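Local coordinates for protein luciferase-like monooxygenase (Streptomyces bottropensis, PDB 7BIP) that probably acts as a monooxygenase in rishirilide biosynthesis, using molecular oxygen within a luciferase-like TIM-barrel fold, at residues Thr10-Glu15 and Glu252-Arg256; Pro85-Ala89 and Ala136-Trp141; Ala110-Asp114 and Leu258-Val262; Arg202-Gln206 and Gly314-Asp318; Tyr232-Glu238 and Lys296-Pro302. One frame throughout, in Å; residues are numbered along the deposited sequence.

Contact 1: Thr10-Glu15 and Glu252-Arg256; sequences TVGPAE and ERANR
T10 and A254 bring their CA atoms to 5.6 Å where the loop after strand 2-6 of the TIM barrel passes beside helix 240-262, and the loop then turns back through a backbone bond from E15 N to G12 O. At the close point T10 CG2 lies 4.0 Å from A254 CB, and the small alanine lets the loop come this near to the helix. T10 OG1 is turned to another loop, where it bonds to S327.

The stronger tie is a salt bridge between E15 and R253, whose side chains arrive from opposite directions. The arginine presents its flank: NE reaches E15 OE1 at 2.7 Å, and NH2 reaches E15 OE2 at 2.7 Å. Both oxygens lie close to the guanidinium plane and accept on their syn sides, although the carboxylate is twisted 35° from that plane. A bend at chi2 (78°) sets that flank against the carboxylate. NH2 also pairs with E49, so two carboxylates probably stabilise its positive charge. Over one guanidinium face lies T10 O, over the other the NH2 of R256. A long acid suits position 15, because it can hold its own turn as well as the helix: E15 OE2 takes a second bond, on its anti side and from the other face of its plane, from G12 N at 3.1 Å.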
# COMPACT_ATOMS: atom_id res chain seq x y z
N THR A 10 10.61 -15.76 3.84
CA THR A 10 10.53 -17.18 3.50
C THR A 10 10.07 -17.86 4.77
O THR A 10 10.87 -18.40 5.54
CB THR A 10 11.87 -17.73 2.99
OG1 THR A 10 12.92 -17.33 3.88
CG2 THR A 10 12.17 -17.17 1.63
N VAL A 11 8.76 -17.80 5.02
CA VAL A 11 8.21 -18.16 6.32
C VAL A 11 6.72 -18.39 6.14
O VAL A 11 6.07 -17.75 5.30
CB VAL A 11 8.50 -17.05 7.36
CG1 VAL A 11 7.86 -15.73 6.93
CG2 VAL A 11 8.02 -17.48 8.73
N GLY A 12 6.18 -19.32 6.92
CA GLY A 12 4.76 -19.56 6.95
C GLY A 12 4.23 -19.49 8.37
O GLY A 12 5.00 -19.40 9.33
N PRO A 13 2.91 -19.53 8.52
CA PRO A 13 2.31 -19.25 9.84
C PRO A 13 2.73 -20.23 10.93
O PRO A 13 2.69 -19.87 12.11
CB PRO A 13 0.80 -19.31 9.58
CG PRO A 13 0.63 -19.84 8.20
CD PRO A 13 1.91 -19.61 7.45
N ALA A 14 3.14 -21.45 10.58
CA ALA A 14 3.60 -22.38 11.60
C ALA A 14 4.96 -21.98 12.17
O ALA A 14 5.28 -22.40 13.29
CB ALA A 14 3.65 -23.80 11.04
N GLU A 15 5.76 -21.20 11.44
CA GLU A 15 7.05 -20.76 11.94
C GLU A 15 6.99 -19.41 12.63
O GLU A 15 7.64 -19.20 13.66
CB GLU A 15 8.08 -20.66 10.81
CG GLU A 15 8.31 -21.94 10.04
CD GLU A 15 9.01 -21.67 8.72
OE1 GLU A 15 10.26 -21.73 8.69
OE2 GLU A 15 8.31 -21.40 7.72
N GLU A 252 19.26 -22.75 3.49
CA GLU A 252 18.60 -24.02 3.24
C GLU A 252 17.08 -23.86 3.28
O GLU A 252 16.37 -24.38 2.41
CB GLU A 252 19.05 -25.05 4.26
CG GLU A 252 18.73 -26.49 3.90
CD GLU A 252 18.38 -27.33 5.12
OE1 GLU A 252 18.36 -28.58 5.01
OE2 GLU A 252 18.12 -26.74 6.19
N ARG A 253 16.58 -23.16 4.30
CA ARG A 253 15.14 -22.97 4.45
C ARG A 253 14.56 -22.21 3.27
O ARG A 253 13.49 -22.56 2.75
CB ARG A 253 14.84 -22.24 5.76
CG ARG A 253 13.43 -21.69 5.86
CD ARG A 253 12.45 -22.80 6.19
NE ARG A 253 11.06 -22.35 6.19
CZ ARG A 253 10.25 -22.47 5.14
NH1 ARG A 253 10.69 -23.01 4.01
NH2 ARG A 253 8.99 -22.04 5.23
N ALA A 254 15.25 -21.16 2.82
CA ALA A 254 14.77 -20.39 1.68
C ALA A 254 14.80 -21.23 0.41
O ALA A 254 13.87 -21.16 -0.41
CB ALA A 254 15.61 -19.12 1.51
N ASN A 255 15.86 -22.02 0.22
CA ASN A 255 15.96 -22.89 -0.94
C ASN A 255 14.82 -23.89 -0.97
O ASN A 255 14.25 -24.18 -2.04
CB ASN A 255 17.30 -23.63 -0.94
CG ASN A 255 18.41 -22.82 -1.58
OD1 ASN A 255 18.21 -21.65 -1.93
ND2 ASN A 255 19.57 -23.43 -1.76
N ARG A 256 14.45 -24.43 0.19
CA ARG A 256 13.35 -25.40 0.26
C ARG A 256 12.02 -24.73 -0.09
O ARG A 256 11.24 -25.27 -0.87
CB ARG A 256 13.29 -26.02 1.64
CG ARG A 256 12.44 -27.27 1.71
CD ARG A 256 12.24 -27.73 3.14
NE ARG A 256 11.36 -26.83 3.88
CZ ARG A 256 10.88 -27.08 5.09
NH1 ARG A 256 11.17 -28.21 5.70
NH2 ARG A 256 10.09 -26.19 5.68

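Contact 2: Pro85-Ala89 and Ala136-Trp141; sequences PLKLA and AVRRLW
P85, L86, L88 and A89 pack against A136, V137, L140 and W141 where helices 85-98 and 126-142 cross at -57°, their local axes 8.9 Å apart.

Most of the contact is apolar. The small CB of A89 allows the close approach and sits against L140 CB at 3.8 Å, while P85 CB meets A136 CB at 3.7 Å. V137 works with both branches: CG1 reaches A89, and CG2 fits between P85 and L88. The side chains of L86 and L140 meet about at right angles, L86 CD2 lying 3.9 Å from L140 CD1. Proline is well suited to position 85, in the first turn of its helix, where it needs no amide hydrogen and adds a compact apolar ring.

One polar bond joins the helices. W141 NE1 donates to A89 O at 3.1 Å, with the oxygen close to the indole plane and an N-H...O angle of 161°. With CG beside its own backbone N (chi1 -72°), the indole is swung toward helix 85-98, and V137 CG1 covers one of its faces. The bond gives the buried indole nitrogen a partner.

V137 and W141 also touch F107 of strand 103-107, and L86 reaches A118 of the second subunit. Helices packed against each other over a strand of the parallel barrel, here 103-107, are typical of the outer layer of a TIM barrel.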
# COMPACT_ATOMS: atom_id res chain seq x y z
N PRO A 85 -1.52 -0.83 -14.88
CA PRO A 85 -0.55 0.28 -14.78
C PRO A 85 -1.12 1.53 -14.12
O PRO A 85 -0.35 2.27 -13.49
CB PRO A 85 -0.15 0.56 -16.23
CG PRO A 85 -1.17 -0.12 -17.06
CD PRO A 85 -1.68 -1.29 -16.27
N LEU A 86 -2.42 1.80 -14.24
CA LEU A 86 -2.99 2.95 -13.55
C LEU A 86 -2.82 2.81 -12.05
O LEU A 86 -2.47 3.77 -11.35
CB LEU A 86 -4.47 3.10 -13.89
CG LEU A 86 -4.83 3.54 -15.31
CD1 LEU A 86 -6.34 3.39 -15.52
CD2 LEU A 86 -4.38 4.97 -15.57
N LYS A 87 -3.08 1.62 -11.53
CA LYS A 87 -2.96 1.37 -10.10
C LYS A 87 -1.51 1.38 -9.65
O LYS A 87 -1.18 1.94 -8.60
CB LYS A 87 -3.59 0.02 -9.78
CG LYS A 87 -5.06 -0.02 -10.05
CD LYS A 87 -5.78 0.81 -9.06
CE LYS A 87 -5.63 0.18 -7.69
NZ LYS A 87 -6.09 -1.24 -7.69
N LEU A 88 -0.64 0.72 -10.42
CA LEU A 88 0.77 0.67 -10.07
C LEU A 88 1.38 2.06 -10.08
O LEU A 88 2.08 2.45 -9.14
CB LEU A 88 1.50 -0.26 -11.04
CG LEU A 88 2.94 -0.63 -10.70
CD1 LEU A 88 3.05 -1.14 -9.26
CD2 LEU A 88 3.35 -1.70 -11.69
N ALA A 89 1.12 2.83 -11.14
CA ALA A 89 1.65 4.19 -11.18
C ALA A 89 1.12 5.02 -10.02
O ALA A 89 1.88 5.76 -9.38
CB ALA A 89 1.30 4.86 -12.51
N ALA A 136 3.99 1.90 -19.69
CA ALA A 136 2.77 2.62 -19.36
C ALA A 136 2.92 3.36 -18.03
O ALA A 136 2.49 4.52 -17.92
CB ALA A 136 1.58 1.67 -19.31
N VAL A 137 3.53 2.72 -17.03
CA VAL A 137 3.75 3.39 -15.75
C VAL A 137 4.68 4.58 -15.92
O VAL A 137 4.41 5.68 -15.41
CB VAL A 137 4.30 2.39 -14.71
CG1 VAL A 137 4.84 3.14 -13.48
CG2 VAL A 137 3.20 1.39 -14.30
N ARG A 138 5.79 4.39 -16.65
CA ARG A 138 6.70 5.50 -16.90
C ARG A 138 5.98 6.67 -17.55
O ARG A 138 6.19 7.83 -17.16
CB ARG A 138 7.87 5.04 -17.77
CG ARG A 138 8.91 6.14 -17.99
CD ARG A 138 9.85 5.84 -19.19
NE ARG A 138 9.18 6.00 -20.48
CZ ARG A 138 8.86 7.17 -21.03
NH1 ARG A 138 9.17 8.31 -20.42
NH2 ARG A 138 8.24 7.21 -22.20
N ARG A 139 5.12 6.38 -18.54
CA ARG A 139 4.39 7.45 -19.21
C ARG A 139 3.41 8.14 -18.28
O ARG A 139 3.27 9.37 -18.33
CB ARG A 139 3.65 6.91 -20.43
CG ARG A 139 4.57 6.66 -21.57
CD ARG A 139 3.85 6.62 -22.89
NE ARG A 139 4.71 5.91 -23.80
CZ ARG A 139 4.39 5.55 -25.03
NH1 ARG A 139 3.19 5.86 -25.53
NH2 ARG A 139 5.28 4.88 -25.75
N LEU A 140 2.69 7.37 -17.45
CA LEU A 140 1.77 7.97 -16.49
C LEU A 140 2.50 8.89 -15.53
O LEU A 140 1.93 9.90 -15.08
CB LEU A 140 1.01 6.88 -15.73
CG LEU A 140 -0.06 6.19 -16.60
CD1 LEU A 140 -0.48 4.86 -15.99
CD2 LEU A 140 -1.28 7.11 -16.78
N TRP A 141 3.75 8.59 -15.19
CA TRP A 141 4.52 9.47 -14.32
C TRP A 141 5.07 10.68 -15.06
O TRP A 141 5.09 11.79 -14.52
CB TRP A 141 5.70 8.71 -13.72
CG TRP A 141 5.41 7.69 -12.67
CD1 TRP A 141 4.31 7.60 -11.86
CD2 TRP A 141 6.28 6.62 -12.31
NE1 TRP A 141 4.45 6.52 -11.02
CE2 TRP A 141 5.65 5.91 -11.27
CE3 TRP A 141 7.53 6.19 -12.77
CZ2 TRP A 141 6.23 4.79 -10.67
CZ3 TRP A 141 8.11 5.08 -12.17
CH2 TRP A 141 7.46 4.39 -11.14

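Contact 3: Ala110-Asp114 and Leu258-Val262; sequences AFLPD and LASAV
L112 holds the N-cap position of helix 113-119, in the connection that follows strand 103-107 of the TIM barrel, and there it packs against A261 and V262 of helix 240-262. Its CA comes within 5.5 Å of that of V262. The contact is made by van der Waals packing.

P113 suits the first turn of a helix, where backbone N atoms have no carbonyl of their own helix to bond and proline has no N-H to satisfy; its ring atom CD rests 3.8 Å from V262 O. L112 reaches across with a single branch: CD2 touches A261 CB at 3.9 Å and V262 CG2 at 4.1 Å. Alanine is short enough at 261 for the leucine methyl to approach the backbone as well, 3.7 Å from A261 O.

The outer part belongs to F111, a residue exposed to solvent. Its chi1 of 68° places the ring between its own backbone N and carbonyl carbon, from where it is directed at helix 240-262. The ring meets L258 and V262, side chains one turn apart, about at right angles and with its edge. A single ring atom makes both approaches: F111 CE1 is 4.0 Å from L258 CD1 and 3.9 Å from V262 CG2.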
# COMPACT_ATOMS: atom_id res chain seq x y z
N ALA A 110 7.49 -12.32 -13.39
CA ALA A 110 7.03 -13.39 -12.52
C ALA A 110 7.54 -14.73 -13.04
O ALA A 110 7.85 -14.90 -14.23
CB ALA A 110 5.51 -13.40 -12.44
N PHE A 111 7.63 -15.71 -12.14
CA PHE A 111 8.01 -17.04 -12.57
C PHE A 111 7.33 -18.18 -11.82
O PHE A 111 7.45 -19.32 -12.27
CB PHE A 111 9.54 -17.22 -12.46
CG PHE A 111 10.05 -17.23 -11.05
CD1 PHE A 111 10.37 -18.43 -10.42
CD2 PHE A 111 10.22 -16.05 -10.35
CE1 PHE A 111 10.85 -18.44 -9.12
CE2 PHE A 111 10.70 -16.05 -9.04
CZ PHE A 111 11.01 -17.25 -8.43
N LEU A 112 6.63 -17.92 -10.72
CA LEU A 112 5.96 -19.00 -10.00
C LEU A 112 4.72 -19.42 -10.77
O LEU A 112 3.85 -18.57 -11.03
CB LEU A 112 5.59 -18.57 -8.59
CG LEU A 112 6.76 -18.24 -7.65
CD1 LEU A 112 6.24 -17.84 -6.27
CD2 LEU A 112 7.70 -19.42 -7.55
N PRO A 113 4.58 -20.69 -11.16
CA PRO A 113 3.42 -21.07 -11.99
C PRO A 113 2.08 -20.83 -11.31
O PRO A 113 1.13 -20.42 -11.99
CB PRO A 113 3.68 -22.56 -12.26
CG PRO A 113 5.17 -22.71 -12.14
CD PRO A 113 5.56 -21.78 -11.02
N ASP A 114 1.98 -21.05 -10.00
CA ASP A 114 0.70 -20.83 -9.33
C ASP A 114 0.28 -19.36 -9.37
O ASP A 114 -0.92 -19.07 -9.34
CB ASP A 114 0.77 -21.31 -7.88
CG ASP A 114 0.88 -22.81 -7.78
OD1 ASP A 114 1.14 -23.32 -6.67
OD2 ASP A 114 0.72 -23.49 -8.81
N LEU A 258 11.65 -22.23 -1.95
CA LEU A 258 11.69 -21.97 -3.38
C LEU A 258 11.35 -23.23 -4.17
O LEU A 258 10.50 -23.20 -5.07
CB LEU A 258 13.07 -21.44 -3.79
CG LEU A 258 13.26 -21.28 -5.30
CD1 LEU A 258 12.18 -20.40 -5.90
CD2 LEU A 258 14.65 -20.75 -5.63
N ALA A 259 11.99 -24.35 -3.82
CA ALA A 259 11.72 -25.60 -4.54
C ALA A 259 10.25 -25.96 -4.45
O ALA A 259 9.63 -26.38 -5.44
CB ALA A 259 12.59 -26.72 -3.98
N SER A 260 9.65 -25.78 -3.27
CA SER A 260 8.24 -26.08 -3.09
C SER A 260 7.36 -25.14 -3.91
O SER A 260 6.31 -25.54 -4.42
CB SER A 260 7.87 -26.01 -1.61
OG SER A 260 6.47 -25.96 -1.43
N ALA A 261 7.78 -23.88 -4.07
CA ALA A 261 6.94 -22.92 -4.77
C ALA A 261 7.06 -23.04 -6.29
O ALA A 261 6.11 -22.69 -7.00
CB ALA A 261 7.30 -21.50 -4.33
N VAL A 262 8.20 -23.51 -6.80
CA VAL A 262 8.33 -23.68 -8.25
C VAL A 262 7.54 -24.90 -8.72
O VAL A 262 7.20 -24.99 -9.91
CB VAL A 262 9.82 -23.71 -8.62
CG1 VAL A 262 10.05 -24.27 -10.02
CG2 VAL A 262 10.40 -22.31 -8.53

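Contact 4: Arg202-Gln206 and Gly314-Asp318; sequences REQVQ and GWFGD
V205 and Q206 meet F316 on the inner, tightly packed side of this contact, whereas R202 covers W315 on the outer side, toward solvent. V205 CG1 lies over a face of the F316 ring, 3.9 Å from its centroid in a CH-pi contact. The same ring is met at its edge by Q206 CG and by the backbone O of R202. A branched valine and a flat phenylalanine make a good match here, the methyl resting on the ring.

Q206 adds a polar bond beside this packing. Its extended chain carries NE2 to W315 O at 2.9 Å, nearly straight at 174°. Carbonyls in the last turn of a helix tend to lack the usual in-helix donor, and the glutamine amide supplies one to W315 O.

On the exposed side R202 lies across the indole of W315. Bends at chi2 and chi3 lay the chain over one face, with CD 3.6 Å from the centroid of the five-membered ring. The charge itself is off-centre: CZ is 4.2 Å from the centroid of the six-membered ring, and the guanidinium plane is turned 54° from that of the indole.

G317, with phi 87°, breaks the helix right after F316 and leads to strand 320-324. Helices 202-218 and 302-316 meet over strand 228-236, whose M230 touches V205 and F316.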
# COMPACT_ATOMS: atom_id res chain seq x y z
N ARG A 202 29.68 -16.42 -12.21
CA ARG A 202 30.36 -15.14 -12.14
C ARG A 202 30.58 -14.53 -13.52
O ARG A 202 30.26 -13.36 -13.76
CB ARG A 202 31.70 -15.32 -11.42
CG ARG A 202 32.51 -14.05 -11.26
CD ARG A 202 33.97 -14.31 -11.57
NE ARG A 202 34.64 -14.99 -10.46
CZ ARG A 202 35.59 -15.90 -10.60
NH1 ARG A 202 36.01 -16.25 -11.81
NH2 ARG A 202 36.14 -16.46 -9.53
N GLU A 203 31.11 -15.32 -14.45
CA GLU A 203 31.41 -14.81 -15.78
C GLU A 203 30.15 -14.42 -16.53
O GLU A 203 30.20 -13.54 -17.40
CB GLU A 203 32.22 -15.84 -16.56
CG GLU A 203 33.42 -16.39 -15.80
CD GLU A 203 33.05 -17.55 -14.89
OE1 GLU A 203 33.98 -18.18 -14.33
OE2 GLU A 203 31.85 -17.83 -14.73
N GLN A 204 29.01 -15.04 -16.22
CA GLN A 204 27.77 -14.66 -16.88
C GLN A 204 27.28 -13.30 -16.40
O GLN A 204 26.84 -12.47 -17.21
CB GLN A 204 26.69 -15.73 -16.65
CG GLN A 204 25.48 -15.54 -17.55
CD GLN A 204 24.19 -15.99 -16.89
OE1 GLN A 204 24.19 -16.81 -15.98
NE2 GLN A 204 23.07 -15.44 -17.36
N VAL A 205 27.33 -13.05 -15.09
CA VAL A 205 26.95 -11.74 -14.57
C VAL A 205 27.87 -10.66 -15.14
O VAL A 205 27.43 -9.56 -15.47
CB VAL A 205 26.97 -11.75 -13.03
CG1 VAL A 205 26.66 -10.36 -12.48
CG2 VAL A 205 25.96 -12.76 -12.50
N GLN A 206 29.16 -10.98 -15.28
CA GLN A 206 30.11 -10.01 -15.82
C GLN A 206 29.76 -9.66 -17.26
O GLN A 206 29.85 -8.49 -17.66
CB GLN A 206 31.53 -10.56 -15.75
CG GLN A 206 32.14 -10.48 -14.37
CD GLN A 206 33.54 -11.03 -14.33
OE1 GLN A 206 33.80 -12.14 -14.81
NE2 GLN A 206 34.47 -10.26 -13.77
N GLY A 314 35.80 -6.47 -7.34
CA GLY A 314 36.78 -6.68 -8.39
C GLY A 314 36.19 -7.27 -9.65
O GLY A 314 36.63 -6.95 -10.76
N TRP A 315 35.18 -8.14 -9.51
CA TRP A 315 34.56 -8.74 -10.69
C TRP A 315 33.59 -7.78 -11.38
O TRP A 315 33.54 -7.72 -12.61
CB TRP A 315 33.80 -10.01 -10.33
CG TRP A 315 34.61 -11.08 -9.69
CD1 TRP A 315 35.95 -11.30 -9.85
CD2 TRP A 315 34.13 -12.09 -8.80
NE1 TRP A 315 36.33 -12.39 -9.10
CE2 TRP A 315 35.23 -12.89 -8.44
CE3 TRP A 315 32.87 -12.38 -8.25
CZ2 TRP A 315 35.12 -13.97 -7.57
CZ3 TRP A 315 32.76 -13.46 -7.39
CH2 TRP A 315 33.87 -14.24 -7.06
N PHE A 316 32.78 -7.07 -10.60
CA PHE A 316 31.61 -6.39 -11.13
C PHE A 316 31.74 -4.87 -11.15
O PHE A 316 30.94 -4.22 -11.83
CB PHE A 316 30.36 -6.75 -10.32
CG PHE A 316 30.05 -8.22 -10.29
CD1 PHE A 316 30.45 -9.06 -11.32
CD2 PHE A 316 29.33 -8.77 -9.23
CE1 PHE A 316 30.17 -10.42 -11.29
CE2 PHE A 316 29.05 -10.12 -9.19
CZ PHE A 316 29.45 -10.94 -10.22
N GLY A 317 32.69 -4.30 -10.44
CA GLY A 317 32.72 -2.86 -10.28
C GLY A 317 31.87 -2.44 -9.10
O GLY A 317 31.42 -3.25 -8.28
N ASP A 318 31.65 -1.13 -9.01
CA ASP A 318 30.84 -0.59 -7.91
C ASP A 318 29.36 -0.66 -8.24
O ASP A 318 28.94 -0.27 -9.34
CB ASP A 318 31.25 0.86 -7.63
CG ASP A 318 32.50 0.94 -6.80
OD1 ASP A 318 32.48 0.43 -5.66
OD2 ASP A 318 33.50 1.52 -7.28

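Contact 5: Tyr232-Glu238 and Lys296-Pro302; sequences YNCYLAE and KALVGTP. With EDO (1,2-ethanediol), chain I.
Y232 CB and L298 CG come to 3.9 Å because both side chains set CG beside their own backbone N (chi1 -72° in Y232, -62° in L298), and L298 CD1 reaches the tyrosine too. The two strands run parallel: 232-236 belongs to the TIM barrel, where it also pairs with strand 320-324, and 298-300 adds a short strand along it. L298 N donates to N233 O at 2.8 Å, and L298 O accepts from Y235 N at 3.1 Å, so one residue is bonded on both sides of C234. G300 N then bonds to Y235 O at 3.1 Å, and a weak link from A237 N to G300 O follows at 3.4 Å. CA-H...O contacts, such as C234 CA to L298 O, lie between these bonds.

C234, L236 and L298 point to one face of the sheet, where L236 CD2 touches P302 and L298 packs on helix 302-316. Y235, whose CB starts on the other face with V299, leads away and bonds through OH to E334 and R337. G300 (phi 159°) has backbone angles that a side chain would not tolerate. T301 suits the N-cap of helix 302-316, its OG1 bonding to E304 N.

Backbone bonds thus set the parallel register, apolar side chains pack on both faces, and one water, accepting from N233 N and donating to K296 O, joins them where no direct bond does.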
# COMPACT_ATOMS: atom_id res chain seq x y z
N TYR A 232 22.01 -10.42 -2.05
CA TYR A 232 22.77 -11.55 -1.52
C TYR A 232 22.23 -11.92 -0.15
O TYR A 232 22.04 -11.04 0.69
CB TYR A 232 24.25 -11.20 -1.35
CG TYR A 232 25.07 -11.06 -2.62
CD1 TYR A 232 25.74 -12.16 -3.17
CD2 TYR A 232 25.22 -9.82 -3.22
CE1 TYR A 232 26.51 -12.02 -4.31
CE2 TYR A 232 25.99 -9.68 -4.36
CZ TYR A 232 26.64 -10.78 -4.89
OH TYR A 232 27.39 -10.62 -6.02
N ASN A 233 22.02 -13.21 0.09
CA ASN A 233 21.75 -13.66 1.45
C ASN A 233 22.92 -13.29 2.36
O ASN A 233 24.09 -13.44 1.98
CB ASN A 233 21.48 -15.16 1.48
CG ASN A 233 20.18 -15.52 0.79
OD1 ASN A 233 19.24 -14.74 0.78
ND2 ASN A 233 20.13 -16.72 0.21
N CYS A 234 22.61 -12.77 3.55
CA CYS A 234 23.67 -12.22 4.38
C CYS A 234 23.44 -12.61 5.83
O CYS A 234 22.35 -12.39 6.37
CB CYS A 234 23.74 -10.70 4.22
SG CYS A 234 25.01 -9.95 5.24
N TYR A 235 24.47 -13.19 6.45
CA TYR A 235 24.41 -13.53 7.87
C TYR A 235 25.81 -13.35 8.44
O TYR A 235 26.76 -13.97 7.94
CB TYR A 235 23.91 -14.97 8.07
CG TYR A 235 23.60 -15.31 9.51
CD1 TYR A 235 22.29 -15.36 9.96
CD2 TYR A 235 24.62 -15.55 10.42
CE1 TYR A 235 22.01 -15.66 11.29
CE2 TYR A 235 24.35 -15.84 11.73
CZ TYR A 235 23.04 -15.89 12.16
OH TYR A 235 22.75 -16.18 13.48
N LEU A 236 25.94 -12.53 9.48
CA LEU A 236 27.23 -12.28 10.11
C LEU A 236 27.19 -12.68 11.57
O LEU A 236 26.18 -12.47 12.26
CB LEU A 236 27.61 -10.79 10.01
CG LEU A 236 28.33 -10.30 8.74
CD1 LEU A 236 27.48 -10.49 7.51
CD2 LEU A 236 28.72 -8.82 8.87
N ALA A 237 28.29 -13.25 12.05
CA ALA A 237 28.50 -13.47 13.48
C ALA A 237 30.00 -13.37 13.74
O ALA A 237 30.81 -13.56 12.84
CB ALA A 237 27.95 -14.82 13.94
N GLU A 238 30.36 -13.05 15.00
CA GLU A 238 31.78 -13.00 15.35
C GLU A 238 32.44 -14.36 15.18
O GLU A 238 33.63 -14.44 14.83
CB GLU A 238 31.95 -12.52 16.80
CG GLU A 238 31.56 -11.06 17.02
CD GLU A 238 32.67 -10.08 16.63
OE1 GLU A 238 33.68 -10.52 16.03
OE2 GLU A 238 32.53 -8.87 16.92
N LYS A 296 28.43 -16.42 -3.78
CA LYS A 296 27.01 -16.40 -4.10
C LYS A 296 26.15 -16.09 -2.89
O LYS A 296 24.93 -15.95 -3.03
CB LYS A 296 26.59 -17.73 -4.72
CG LYS A 296 27.16 -17.95 -6.12
CD LYS A 296 26.78 -19.31 -6.65
CE LYS A 296 26.77 -19.33 -8.17
NZ LYS A 296 28.09 -19.70 -8.73
N ALA A 297 26.77 -15.96 -1.72
CA ALA A 297 26.11 -15.62 -0.47
C ALA A 297 27.16 -15.00 0.43
O ALA A 297 28.33 -15.39 0.40
CB ALA A 297 25.50 -16.86 0.21
N LEU A 298 26.74 -14.03 1.24
CA LEU A 298 27.65 -13.25 2.09
C LEU A 298 27.43 -13.70 3.53
O LEU A 298 26.77 -13.03 4.32
CB LEU A 298 27.41 -11.74 1.92
CG LEU A 298 27.66 -11.20 0.51
CD1 LEU A 298 27.40 -9.71 0.46
CD2 LEU A 298 29.11 -11.49 0.14
N VAL A 299 28.01 -14.85 3.86
CA VAL A 299 27.80 -15.49 5.16
C VAL A 299 29.16 -15.75 5.78
O VAL A 299 30.01 -16.39 5.15
CB VAL A 299 26.99 -16.80 5.03
CG1 VAL A 299 26.87 -17.51 6.40
CG2 VAL A 299 25.61 -16.52 4.41
N GLY A 300 29.38 -15.25 6.99
CA GLY A 300 30.63 -15.51 7.70
C GLY A 300 30.86 -14.45 8.77
O GLY A 300 29.93 -13.74 9.16
N THR A 301 32.10 -14.37 9.23
CA THR A 301 32.50 -13.24 10.06
C THR A 301 32.50 -11.97 9.22
O THR A 301 32.48 -12.03 7.99
CB THR A 301 33.90 -13.44 10.64
OG1 THR A 301 34.84 -13.45 9.55
CG2 THR A 301 34.00 -14.72 11.42
N PRO A 302 32.56 -10.80 9.87
CA PRO A 302 32.83 -9.57 9.10
C PRO A 302 34.10 -9.64 8.27
O PRO A 302 34.16 -9.04 7.18
CB PRO A 302 32.94 -8.50 10.20
CG PRO A 302 32.06 -9.02 11.31
CD PRO A 302 32.20 -10.53 11.27
C1 EDO I . 15.84 -16.09 -1.95
O1 EDO I . 15.49 -15.82 -0.58
C2 EDO I . 16.32 -14.80 -2.60
O2 EDO I . 17.71 -14.61 -2.31
O HOH W 1 22.52 -15.26 -1.81

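In the fold
From the N terminus, contact 1 ties the loop after strand 2-6 to helix 240-262 and so encloses most of the barrel, including contact 2, which joins two outer helices. Contact 3 starts between the segments of contact 2 and ends on helix 240-262, crossing contacts 1 and 2; contacts 1 and 3 thus share that helix, their centres about 14 Å apart. Contact 4 crosses contacts 1 and 3 and links helix 202-218 with helix 302-316. Contact 5 falls wholly within its span, pairs strand 228-236 with the short strand 298-300, and also crosses contacts 1 and 3. Contacts 4 and 5 touch through F316 CE2 and Y232 OH, 3.6 Å apart. Contact 2 precedes both in the chain.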